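Local coordinates for L-lysine 6-monooxygenase involved in desferrioxamine biosynthesis (Erwinia amylovora CFBP1430, PDB 5O8P), which probably uses FAD and NADPH to N-hydroxylate cadaverine, a monooxygenase step in making the siderophore desferrioxamine, at residues 242-254 with 387-401. Sequence-based numbering, arbitrary orientation.
With FAD (flavin-adenine dinucleotide), chain C.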
ATOM      1  N   GLU B 242      14.785  11.267  -9.306  1.00 35.80           N
ATOM      2  CA  GLU B 242      16.155  11.439  -9.826  1.00 35.65           C
ATOM      3  C   GLU B 242      16.474  12.839 -10.345  1.00 34.93           C
ATOM      4  O   GLU B 242      17.626  13.154 -10.570  1.00 38.84           O
ATOM      5  CB  GLU B 242      16.446  10.458 -10.957  1.00 36.84           C
ATOM      6  CG  GLU B 242      16.497   8.991 -10.563  1.00 39.06           C
ATOM      7  CD  GLU B 242      17.350   8.163 -11.521  1.00 42.43           C
ATOM      8  OE1 GLU B 242      17.211   8.319 -12.773  1.00 37.57           O
ATOM      9  OE2 GLU B 242      18.211   7.393 -11.004  1.00 42.10           O
ATOM     10  N   MET B 243      15.462  13.659 -10.589  1.00 35.83           N
ATOM     11  CA  MET B 243      15.702  15.059 -10.942  1.00 39.12           C
ATOM     12  C   MET B 243      16.156  15.882  -9.742  1.00 38.25           C
ATOM     13  O   MET B 243      16.667  16.971  -9.947  1.00 35.98           O
ATOM     14  CB  MET B 243      14.459  15.699 -11.567  1.00 41.27           C
ATOM     15  CG  MET B 243      14.025  15.087 -12.884  1.00 41.01           C
ATOM     16  SD  MET B 243      12.453  15.732 -13.496  1.00 44.41           S
ATOM     17  CE  MET B 243      12.971  17.281 -14.216  1.00 44.89           C
ATOM     18  N   THR B 244      15.932  15.401  -8.509  1.00 40.36           N
ATOM     19  CA  THR B 244      16.498  16.046  -7.314  1.00 45.22           C
ATOM     20  C   THR B 244      17.865  15.408  -7.118  1.00 44.63           C
ATOM     21  O   THR B 244      18.068  14.536  -6.273  1.00 47.41           O
ATOM     22  CB  THR B 244      15.631  15.942  -6.025  1.00 44.73           C
ATOM     23  OG1 THR B 244      15.844  14.681  -5.397  1.00 55.05           O
ATOM     24  CG2 THR B 244      14.158  16.120  -6.321  1.00 45.52           C
ATOM     25  N   SER B 245      18.805  15.867  -7.927  1.00 42.85           N
ATOM     26  CA  SER B 245      20.114  15.275  -7.977  1.00 41.20           C
ATOM     27  C   SER B 245      21.137  16.299  -8.438  1.00 39.92           C
ATOM     28  O   SER B 245      20.799  17.235  -9.174  1.00 38.26           O
ATOM     29  CB  SER B 245      20.105  14.109  -8.952  1.00 40.15           C
ATOM     30  OG  SER B 245      19.896  14.553 -10.272  1.00 40.09           O
ATOM     31  N   PRO B 246      22.398  16.119  -8.021  1.00 39.41           N
ATOM     32  CA  PRO B 246      23.462  16.995  -8.481  1.00 37.06           C
ATOM     33  C   PRO B 246      23.507  17.130 -10.000  1.00 37.34           C
ATOM     34  O   PRO B 246      23.668  18.248 -10.505  1.00 35.82           O
ATOM     35  CB  PRO B 246      24.701  16.313  -7.949  1.00 37.68           C
ATOM     36  CG  PRO B 246      24.241  15.680  -6.678  1.00 38.12           C
ATOM     37  CD  PRO B 246      22.869  15.184  -6.975  1.00 39.44           C
ATOM     38  N   GLU B 247      23.297  16.022 -10.711  1.00 40.52           N
ATOM     39  CA  GLU B 247      23.423  16.044 -12.180  1.00 42.57           C
ATOM     40  C   GLU B 247      22.348  16.886 -12.807  1.00 40.91           C
ATOM     41  O   GLU B 247      22.629  17.608 -13.751  1.00 38.66           O
ATOM     42  CB  GLU B 247      23.359  14.674 -12.831  1.00 49.68           C
ATOM     43  CG  GLU B 247      24.077  13.560 -12.104  1.00 57.55           C
ATOM     44  CD  GLU B 247      23.112  12.727 -11.311  1.00 59.15           C
ATOM     45  OE1 GLU B 247      22.402  11.932 -11.930  1.00 55.27           O
ATOM     46  OE2 GLU B 247      23.118  12.816 -10.064  1.00 74.17           O
ATOM     47  N   TRP B 248      21.128  16.788 -12.283  1.00 39.07           N
ATOM     48  CA  TRP B 248      20.045  17.628 -12.771  1.00 40.25           C
ATOM     49  C   TRP B 248      20.298  19.110 -12.470  1.00 41.95           C
ATOM     50  O   TRP B 248      20.002  19.977 -13.309  1.00 42.68           O
ATOM     51  CB  TRP B 248      18.688  17.209 -12.195  1.00 39.48           C
ATOM     52  CG  TRP B 248      17.599  17.921 -12.891  1.00 39.32           C
ATOM     53  CD1 TRP B 248      17.053  17.608 -14.101  1.00 42.70           C
ATOM     54  CD2 TRP B 248      16.989  19.137 -12.481  1.00 40.85           C
ATOM     55  NE1 TRP B 248      16.121  18.545 -14.466  1.00 43.39           N
ATOM     56  CE2 TRP B 248      16.055  19.494 -13.481  1.00 41.98           C
ATOM     57  CE3 TRP B 248      17.135  19.964 -11.361  1.00 42.36           C
ATOM     58  CZ2 TRP B 248      15.256  20.627 -13.383  1.00 43.16           C
ATOM     59  CZ3 TRP B 248      16.337  21.096 -11.265  1.00 42.89           C
ATOM     60  CH2 TRP B 248      15.406  21.415 -12.270  1.00 43.96           C
ATOM     61  N   ILE B 249      20.842  19.403 -11.288  1.00 43.97           N
ATOM     62  CA  ILE B 249      21.060  20.789 -10.888  1.00 40.52           C
ATOM     63  C   ILE B 249      22.102  21.430 -11.801  1.00 37.88           C
ATOM     64  O   ILE B 249      21.913  22.563 -12.242  1.00 37.84           O
ATOM     65  CB  ILE B 249      21.426  20.919  -9.403  1.00 40.04           C
ATOM     66  CG1 ILE B 249      20.273  20.426  -8.535  1.00 41.49           C
ATOM     67  CG2 ILE B 249      21.682  22.375  -9.042  1.00 43.42           C
ATOM     68  CD1 ILE B 249      20.690  20.046  -7.126  1.00 43.05           C
ATOM     69  N   ASP B 250      23.167  20.689 -12.113  1.00 37.68           N
ATOM     70  CA  ASP B 250      24.178  21.155 -13.076  1.00 35.82           C
ATOM     71  C   ASP B 250      23.523  21.453 -14.413  1.00 34.59           C
ATOM     72  O   ASP B 250      23.791  22.481 -15.032  1.00 34.14           O
ATOM     73  CB  ASP B 250      25.286  20.111 -13.288  1.00 36.80           C
ATOM     74  CG  ASP B 250      26.055  19.778 -12.011  1.00 40.56           C
ATOM     75  OD1 ASP B 250      26.162  20.645 -11.115  1.00 50.41           O
ATOM     76  OD2 ASP B 250      26.570  18.645 -11.903  1.00 39.66           O
ATOM     77  N   TYR B 251      22.663  20.537 -14.849  1.00 36.14           N
ATOM     78  CA  TYR B 251      21.940  20.680 -16.116  1.00 36.72           C
ATOM     79  C   TYR B 251      21.083  21.937 -16.091  1.00 38.49           C
ATOM     80  O   TYR B 251      21.195  22.770 -16.997  1.00 36.37           O
ATOM     81  CB  TYR B 251      21.097  19.420 -16.404  1.00 35.15           C
ATOM     82  CG  TYR B 251      19.978  19.595 -17.406  1.00 34.25           C
ATOM     83  CD1 TYR B 251      20.253  19.657 -18.766  1.00 32.63           C
ATOM     84  CD2 TYR B 251      18.640  19.684 -16.994  1.00 33.20           C
ATOM     85  CE1 TYR B 251      19.236  19.818 -19.697  1.00 33.17           C
ATOM     86  CE2 TYR B 251      17.615  19.849 -17.915  1.00 32.81           C
ATOM     87  CZ  TYR B 251      17.921  19.924 -19.266  1.00 33.38           C
ATOM     88  OH  TYR B 251      16.925  20.077 -20.203  1.00 34.83           O
ATOM     89  N   PHE B 252      20.281  22.088 -15.035  1.00 42.58           N
ATOM     90  CA  PHE B 252      19.376  23.227 -14.896  1.00 43.79           C
ATOM     91  C   PHE B 252      20.091  24.578 -14.896  1.00 43.40           C
ATOM     92  O   PHE B 252      19.575  25.556 -15.450  1.00 42.21           O
ATOM     93  CB  PHE B 252      18.529  23.086 -13.625  1.00 45.96           C
ATOM     94  CG  PHE B 252      17.449  24.130 -13.504  1.00 46.81           C
ATOM     95  CD1 PHE B 252      16.206  23.961 -14.102  1.00 46.83           C
ATOM     96  CD2 PHE B 252      17.721  25.332 -12.861  1.00 48.11           C
ATOM     97  CE1 PHE B 252      15.252  24.957 -14.015  1.00 48.86           C
ATOM     98  CE2 PHE B 252      16.767  26.332 -12.780  1.00 47.10           C
ATOM     99  CZ  PHE B 252      15.534  26.148 -13.364  1.00 47.22           C
ATOM    100  N   HIS B 253      21.278  24.619 -14.294  1.00 42.76           N
ATOM    101  CA  HIS B 253      21.972  25.872 -14.022  1.00 43.57           C
ATOM    102  C   HIS B 253      22.693  26.353 -15.284  1.00 46.03           C
ATOM    103  O   HIS B 253      23.120  27.497 -15.318  1.00 50.70           O
ATOM    104  CB  HIS B 253      22.972  25.681 -12.852  1.00 42.54           C
ATOM    105  CG  HIS B 253      23.614  26.947 -12.376  1.00 42.92           C
ATOM    106  ND1 HIS B 253      24.760  27.461 -12.944  1.00 43.11           N
ATOM    107  CD2 HIS B 253      23.276  27.795 -11.379  1.00 43.56           C
ATOM    108  CE1 HIS B 253      25.099  28.572 -12.320  1.00 43.00           C
ATOM    109  NE2 HIS B 253      24.215  28.796 -11.364  1.00 46.94           N
ATOM    110  N   SER B 254      22.825  25.478 -16.298  1.00 45.46           N
ATOM    111  CA  SER B 254      23.505  25.807 -17.553  1.00 47.39           C
ATOM    112  C   SER B 254      22.523  26.259 -18.634  1.00 46.40           C
ATOM    113  O   SER B 254      22.950  26.712 -19.700  1.00 50.88           O
ATOM    114  CB  SER B 254      24.279  24.586 -18.047  1.00 51.59           C
ATOM    115  OG  SER B 254      23.387  23.551 -18.448  1.00 54.08           O
ATOM    116  N   HIS B 387      15.448  30.445  -8.743  1.00 49.73           N
ATOM    117  CA  HIS B 387      15.489  30.992 -10.107  1.00 47.85           C
ATOM    118  C   HIS B 387      16.705  30.559 -10.935  1.00 42.45           C
ATOM    119  O   HIS B 387      16.682  30.679 -12.149  1.00 38.25           O
ATOM    120  CB  HIS B 387      15.322  32.527 -10.076  1.00 49.05           C
ATOM    121  CG  HIS B 387      16.464  33.260  -9.447  1.00 49.37           C
ATOM    122  ND1 HIS B 387      16.600  33.413  -8.078  1.00 48.31           N
ATOM    123  CD2 HIS B 387      17.448  33.997 -10.004  1.00 50.91           C
ATOM    124  CE1 HIS B 387      17.673  34.140  -7.822  1.00 49.01           C
ATOM    125  NE2 HIS B 387      18.202  34.511  -8.973  1.00 52.08           N
ATOM    126  N   THR B 388      17.757  30.076 -10.284  1.00 41.50           N
ATOM    127  CA  THR B 388      19.001  29.630 -10.953  1.00 44.96           C
ATOM    128  C   THR B 388      19.426  28.165 -10.692  1.00 46.22           C
ATOM    129  O   THR B 388      20.242  27.644 -11.449  1.00 47.83           O
ATOM    130  CB  THR B 388      20.191  30.494 -10.482  1.00 44.23           C
ATOM    131  OG1 THR B 388      20.270  30.435  -9.047  1.00 38.12           O
ATOM    132  CG2 THR B 388      20.074  31.937 -10.940  1.00 45.04           C
ATOM    133  N   HIS B 389      18.924  27.533  -9.626  1.00 44.24           N
ATOM    134  CA  HIS B 389      19.191  26.116  -9.320  1.00 42.13           C
ATOM    135  C   HIS B 389      17.957  25.211  -9.379  1.00 41.31           C
ATOM    136  O   HIS B 389      18.074  24.003  -9.174  1.00 41.71           O
ATOM    137  CB  HIS B 389      19.847  25.998  -7.942  1.00 41.33           C
ATOM    138  CG  HIS B 389      21.253  26.490  -7.913  1.00 43.12           C
ATOM    139  ND1 HIS B 389      22.319  25.654  -7.652  1.00 46.74           N
ATOM    140  CD2 HIS B 389      21.774  27.722  -8.120  1.00 42.99           C
ATOM    141  CE1 HIS B 389      23.440  26.355  -7.688  1.00 47.86           C
ATOM    142  NE2 HIS B 389      23.140  27.608  -7.979  1.00 46.54           N
ATOM    143  N   GLY B 390      16.789  25.794  -9.628  1.00 40.51           N
ATOM    144  CA  GLY B 390      15.593  25.043 -10.001  1.00 48.36           C
ATOM    145  C   GLY B 390      14.739  24.610  -8.832  1.00 49.78           C
ATOM    146  O   GLY B 390      14.969  25.013  -7.696  1.00 47.53           O
ATOM    147  N   PHE B 391      13.769  23.740  -9.129  1.00 51.52           N
ATOM    148  CA  PHE B 391      12.759  23.271  -8.156  1.00 50.43           C
ATOM    149  C   PHE B 391      13.295  22.557  -6.889  1.00 50.19           C
ATOM    150  O   PHE B 391      12.509  22.290  -5.966  1.00 50.16           O
ATOM    151  CB  PHE B 391      11.783  22.335  -8.879  1.00 50.29           C
ATOM    152  CG  PHE B 391      12.265  20.911  -8.965  1.00 48.51           C
ATOM    153  CD1 PHE B 391      13.118  20.490  -9.983  1.00 46.35           C
ATOM    154  CD2 PHE B 391      11.915  20.010  -7.966  1.00 44.96           C
ATOM    155  CE1 PHE B 391      13.566  19.183 -10.025  1.00 44.93           C
ATOM    156  CE2 PHE B 391      12.369  18.706  -7.993  1.00 46.45           C
ATOM    157  CZ  PHE B 391      13.182  18.291  -9.029  1.00 46.44           C
ATOM    158  N   VAL B 392      14.594  22.232  -6.845  1.00 50.44           N
ATOM    159  CA  VAL B 392      15.149  21.436  -5.731  1.00 49.96           C
ATOM    160  C   VAL B 392      15.539  22.257  -4.505  1.00 51.37           C
ATOM    161  O   VAL B 392      15.969  21.686  -3.496  1.00 52.03           O
ATOM    162  CB  VAL B 392      16.387  20.621  -6.154  1.00 48.21           C
ATOM    163  CG1 VAL B 392      16.031  19.661  -7.280  1.00 49.00           C
ATOM    164  CG2 VAL B 392      17.525  21.554  -6.540  1.00 47.52           C
ATOM    165  N   THR B 393      15.360  23.583  -4.573  1.00 50.02           N
ATOM    166  CA  THR B 393      15.930  24.536  -3.618  1.00 46.66           C
ATOM    167  C   THR B 393      15.289  24.476  -2.199  1.00 45.41           C
ATOM    168  O   THR B 393      16.025  24.374  -1.220  1.00 51.42           O
ATOM    169  CB  THR B 393      15.903  25.971  -4.236  1.00 46.79           C
ATOM    170  OG1 THR B 393      16.730  26.038  -5.410  1.00 43.46           O
ATOM    171  CG2 THR B 393      16.363  27.016  -3.299  1.00 50.41           C
ATOM    172  N   PRO B 394      13.935  24.498  -2.080  1.00 46.27           N
ATOM    173  CA  PRO B 394      13.322  24.348  -0.747  1.00 45.68           C
ATOM    174  C   PRO B 394      13.331  22.926  -0.141  1.00 46.15           C
ATOM    175  O   PRO B 394      12.832  22.744   0.968  1.00 51.99           O
ATOM    176  CB  PRO B 394      11.864  24.809  -0.967  1.00 48.85           C
ATOM    177  CG  PRO B 394      11.700  25.110  -2.422  1.00 48.89           C
ATOM    178  CD  PRO B 394      12.906  24.599  -3.133  1.00 50.37           C
ATOM    179  N   ASP B 395      13.884  21.945  -0.852  1.00 43.17           N
ATOM    180  CA  ASP B 395      13.881  20.538  -0.444  1.00 41.88           C
ATOM    181  C   ASP B 395      14.852  20.337   0.722  1.00 38.79           C
ATOM    182  O   ASP B 395      16.043  20.622   0.590  1.00 40.13           O
ATOM    183  CB  ASP B 395      14.298  19.673  -1.662  1.00 44.96           C
ATOM    184  CG  ASP B 395      13.895  18.192  -1.539  1.00 46.62           C
ATOM    185  OD1 ASP B 395      13.783  17.660  -0.422  1.00 52.77           O
ATOM    186  OD2 ASP B 395      13.711  17.538  -2.588  1.00 56.32           O
ATOM    187  N   LEU B 396      14.346  19.852   1.854  1.00 38.92           N
ATOM    188  CA  LEU B 396      15.202  19.382   2.953  1.00 41.84           C
ATOM    189  C   LEU B 396      16.135  18.256   2.499  1.00 42.86           C
ATOM    190  O   LEU B 396      17.237  18.108   3.033  1.00 48.01           O
ATOM    191  CB  LEU B 396      14.372  18.901   4.150  1.00 43.78           C
ATOM    192  CG  LEU B 396      13.563  19.940   4.927  1.00 46.23           C
ATOM    193  CD1 LEU B 396      12.807  19.283   6.076  1.00 48.82           C
ATOM    194  CD2 LEU B 396      14.448  21.063   5.439  1.00 43.44           C
ATOM    195  N   GLY B 397      15.684  17.472   1.520  1.00 42.32           N
ATOM    196  CA  GLY B 397      16.470  16.408   0.904  1.00 40.20           C
ATOM    197  C   GLY B 397      17.744  16.824   0.203  1.00 39.71           C
ATOM    198  O   GLY B 397      18.633  15.994   0.042  1.00 44.66           O
ATOM    199  N   MET B 398      17.849  18.082  -0.222  1.00 40.08           N
ATOM    200  CA  MET B 398      19.099  18.585  -0.815  1.00 46.13           C
ATOM    201  C   MET B 398      19.823  19.614   0.058  1.00 45.78           C
ATOM    202  O   MET B 398      20.670  20.370  -0.428  1.00 40.75           O
ATOM    203  CB  MET B 398      18.821  19.115  -2.222  1.00 48.80           C
ATOM    204  CG  MET B 398      18.400  18.007  -3.173  1.00 53.06           C
ATOM    205  SD  MET B 398      19.673  16.746  -3.463  1.00 54.08           S
ATOM    206  CE  MET B 398      20.726  17.566  -4.683  1.00 52.92           C
ATOM    207  N   ALA B 399      19.519  19.587   1.358  1.00 44.25           N
ATOM    208  CA  ALA B 399      20.117  20.493   2.323  1.00 41.61           C
ATOM    209  C   ALA B 399      21.540  20.066   2.602  1.00 39.59           C
ATOM    210  O   ALA B 399      22.447  20.896   2.581  1.00 45.88           O
ATOM    211  CB  ALA B 399      19.307  20.513   3.608  1.00 45.10           C
ATOM    212  N   CYS B 400      21.741  18.776   2.864  1.00 36.50           N
ATOM    213  CA  CYS B 400      23.100  18.234   3.047  1.00 36.17           C
ATOM    214  C   CYS B 400      23.980  18.364   1.798  1.00 36.65           C
ATOM    215  O   CYS B 400      25.170  18.633   1.935  1.00 31.02           O
ATOM    216  CB  CYS B 400      23.067  16.781   3.480  1.00 36.80           C
ATOM    217  SG  CYS B 400      22.684  16.554   5.212  1.00 42.06           S
ATOM    218  N   TYR B 401      23.408  18.180   0.598  1.00 37.63           N
ATOM    219  CA  TYR B 401      24.170  18.401  -0.633  1.00 34.76           C
ATOM    220  C   TYR B 401      24.714  19.835  -0.636  1.00 33.28           C
ATOM    221  O   TYR B 401      25.932  20.038  -0.728  1.00 30.58           O
ATOM    222  CB  TYR B 401      23.354  18.129  -1.926  1.00 34.38           C
ATOM    223  CG  TYR B 401      24.116  18.531  -3.182  1.00 31.90           C
ATOM    224  CD1 TYR B 401      25.185  17.764  -3.643  1.00 31.68           C
ATOM    225  CD2 TYR B 401      23.811  19.709  -3.873  1.00 32.12           C
ATOM    226  CE1 TYR B 401      25.934  18.160  -4.745  1.00 33.29           C
ATOM    227  CE2 TYR B 401      24.532  20.095  -5.000  1.00 33.62           C
ATOM    228  CZ  TYR B 401      25.598  19.307  -5.430  1.00 33.90           C
ATOM    229  OH  TYR B 401      26.363  19.640  -6.526  1.00 33.82           O
TER
HETATM  230  PA  FAD C 501      13.305  29.486   7.950  1.00 81.94           P
HETATM  231  O1A FAD C 501      12.363  28.862   8.962  1.00 74.09           O
HETATM  232  O2A FAD C 501      12.789  30.563   7.026  1.00 70.04           O
HETATM  233  O5B FAD C 501      14.546  30.052   8.816  1.00 89.76           O
HETATM  234  C5B FAD C 501      14.951  31.416   8.781  1.00 93.35           C
HETATM  235  C4B FAD C 501      15.389  31.944  10.143  1.00 92.51           C
HETATM  236  O4B FAD C 501      16.173  33.132   9.959  1.00 91.14           O
HETATM  237  C3B FAD C 501      14.210  32.340  11.025  1.00 92.41           C
HETATM  238  O3B FAD C 501      14.407  31.789  12.334  1.00 71.22           O
HETATM  239  C2B FAD C 501      14.201  33.867  10.993  1.00 93.74           C
HETATM  240  O2B FAD C 501      13.717  34.477  12.194  1.00102.75           O
HETATM  241  C1B FAD C 501      15.669  34.189  10.788  1.00 89.91           C
HETATM  242  N9A FAD C 501      15.977  35.546  10.258  1.00 89.25           N
HETATM  243  C8A FAD C 501      15.465  36.172   9.179  1.00 89.69           C
HETATM  244  N7A FAD C 501      16.021  37.408   9.039  1.00 85.07           N
HETATM  245  C5A FAD C 501      16.908  37.582  10.042  1.00 83.69           C
HETATM  246  C6A FAD C 501      17.843  38.644  10.506  1.00 80.99           C
HETATM  247  N6A FAD C 501      17.951  39.820   9.843  1.00 86.95           N
HETATM  248  N1A FAD C 501      18.591  38.399  11.614  1.00 75.99           N
HETATM  249  C2A FAD C 501      18.504  37.237  12.296  1.00 77.16           C
HETATM  250  N3A FAD C 501      17.673  36.241  11.936  1.00 71.15           N
HETATM  251  C4A FAD C 501      16.871  36.347  10.841  1.00 82.70           C
HETATM  252  N1  FAD C 501      10.299  21.134   2.803  1.00100.83           N
HETATM  253  C2  FAD C 501      10.584  19.805   2.815  1.00100.06           C
HETATM  254  O2  FAD C 501      11.567  19.408   2.149  1.00 91.22           O
HETATM  255  N3  FAD C 501       9.853  18.915   3.522  1.00100.91           N
HETATM  256  C4  FAD C 501       8.789  19.289   4.255  1.00 95.54           C
HETATM  257  O4  FAD C 501       8.127  18.448   4.893  1.00 90.37           O
HETATM  258  C4X FAD C 501       8.411  20.724   4.294  1.00 93.34           C
HETATM  259  N5  FAD C 501       7.356  21.166   5.013  1.00 83.55           N
HETATM  260  C5X FAD C 501       7.036  22.482   5.025  1.00 95.47           C
HETATM  261  C6  FAD C 501       5.937  22.878   5.783  1.00103.36           C
HETATM  262  C7  FAD C 501       5.548  24.214   5.845  1.00104.55           C
HETATM  263  C7M FAD C 501       4.350  24.619   6.670  1.00 95.80           C
HETATM  264  C8  FAD C 501       6.329  25.232   5.084  1.00103.41           C
HETATM  265  C8M FAD C 501       5.929  26.682   5.135  1.00 98.10           C
HETATM  266  C9  FAD C 501       7.430  24.845   4.320  1.00105.69           C
HETATM  267  C9A FAD C 501       7.835  23.499   4.248  1.00105.54           C
HETATM  268  N10 FAD C 501       8.963  23.052   3.480  1.00112.87           N
HETATM  269  C10 FAD C 501       9.255  21.659   3.495  1.00101.91           C
HETATM  270  C1' FAD C 501       9.835  23.956   2.680  1.00113.15           C
HETATM  271  C2' FAD C 501      11.091  24.414   3.457  1.00109.04           C
HETATM  272  O2' FAD C 501      11.720  23.289   4.106  1.00 95.16           O
HETATM  273  C3' FAD C 501      10.814  25.518   4.495  1.00102.86           C
HETATM  274  O3' FAD C 501      10.287  26.690   3.853  1.00101.10           O
HETATM  275  C4' FAD C 501      12.055  25.922   5.302  1.00 97.60           C
HETATM  276  O4' FAD C 501      11.649  26.447   6.571  1.00 78.97           O
HETATM  277  C5' FAD C 501      12.911  26.967   4.591  1.00 99.50           C
HETATM  278  O5' FAD C 501      14.245  26.900   5.098  1.00 99.51           O
HETATM  279  P   FAD C 501      14.911  28.173   5.806  1.00 83.70           P
HETATM  280  O1P FAD C 501      16.286  27.768   6.295  1.00 76.54           O
HETATM  281  O2P FAD C 501      14.765  29.269   4.789  1.00 68.07           O
HETATM  282  O3P FAD C 501      13.887  28.245   7.070  1.00 95.50           O
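Phe-391 turns its CD1–CE1 edge onto one face of the Trp-248 six-membered ring in a T-shaped pair, with centroids 4.9 Å apart and planes at 63°. The CG of Phe-391 sits between its backbone N and carbonyl carbon (chi1 85°), which brings the ring toward Trp-248; Met-243 CB and Thr-244 CG2, from the turn that leads into helix 246-253, also meet it. Beside this pair Gly-390, leaving its short helix with positive phi, lays its CA over the face of Phe-252, a CH-pi contact 3.5 Å from the ring centroid. Ile-249 fills the middle: CD1 meets Met-398 CE tip to tip at 3.5 Å and also touches Val-392 CG2, while CG2 lies against His-389 ND1. Met-398, bent at chi2 and chi3, brings the same methyl to Pro-246 CD, and Pro-246 CG rests 3.6 Å from Tyr-401 CE1. Tyr-88 of a second subunit packs on Met-398 and Tyr-401.

The His-253 end is more open to solvent and more polar, with exposed Asp-250 salt-bridged to Arg-369. The His-253 ring edge points off-centre at the face of His-389, planes at 62°; His-253 NE2 is hydrogen-bonded to Val-367 O and His-389 NE2 to Gln-368 O. No hydrogen bond joins the two segments. Beyond Val-392 the loop reaches the flavin, where Leu-396 N donates to FAD O2 at 2.8 Å. The contact therefore rests on apolar and aromatic packing, which probably holds the flavin-binding loop against segment 242-254.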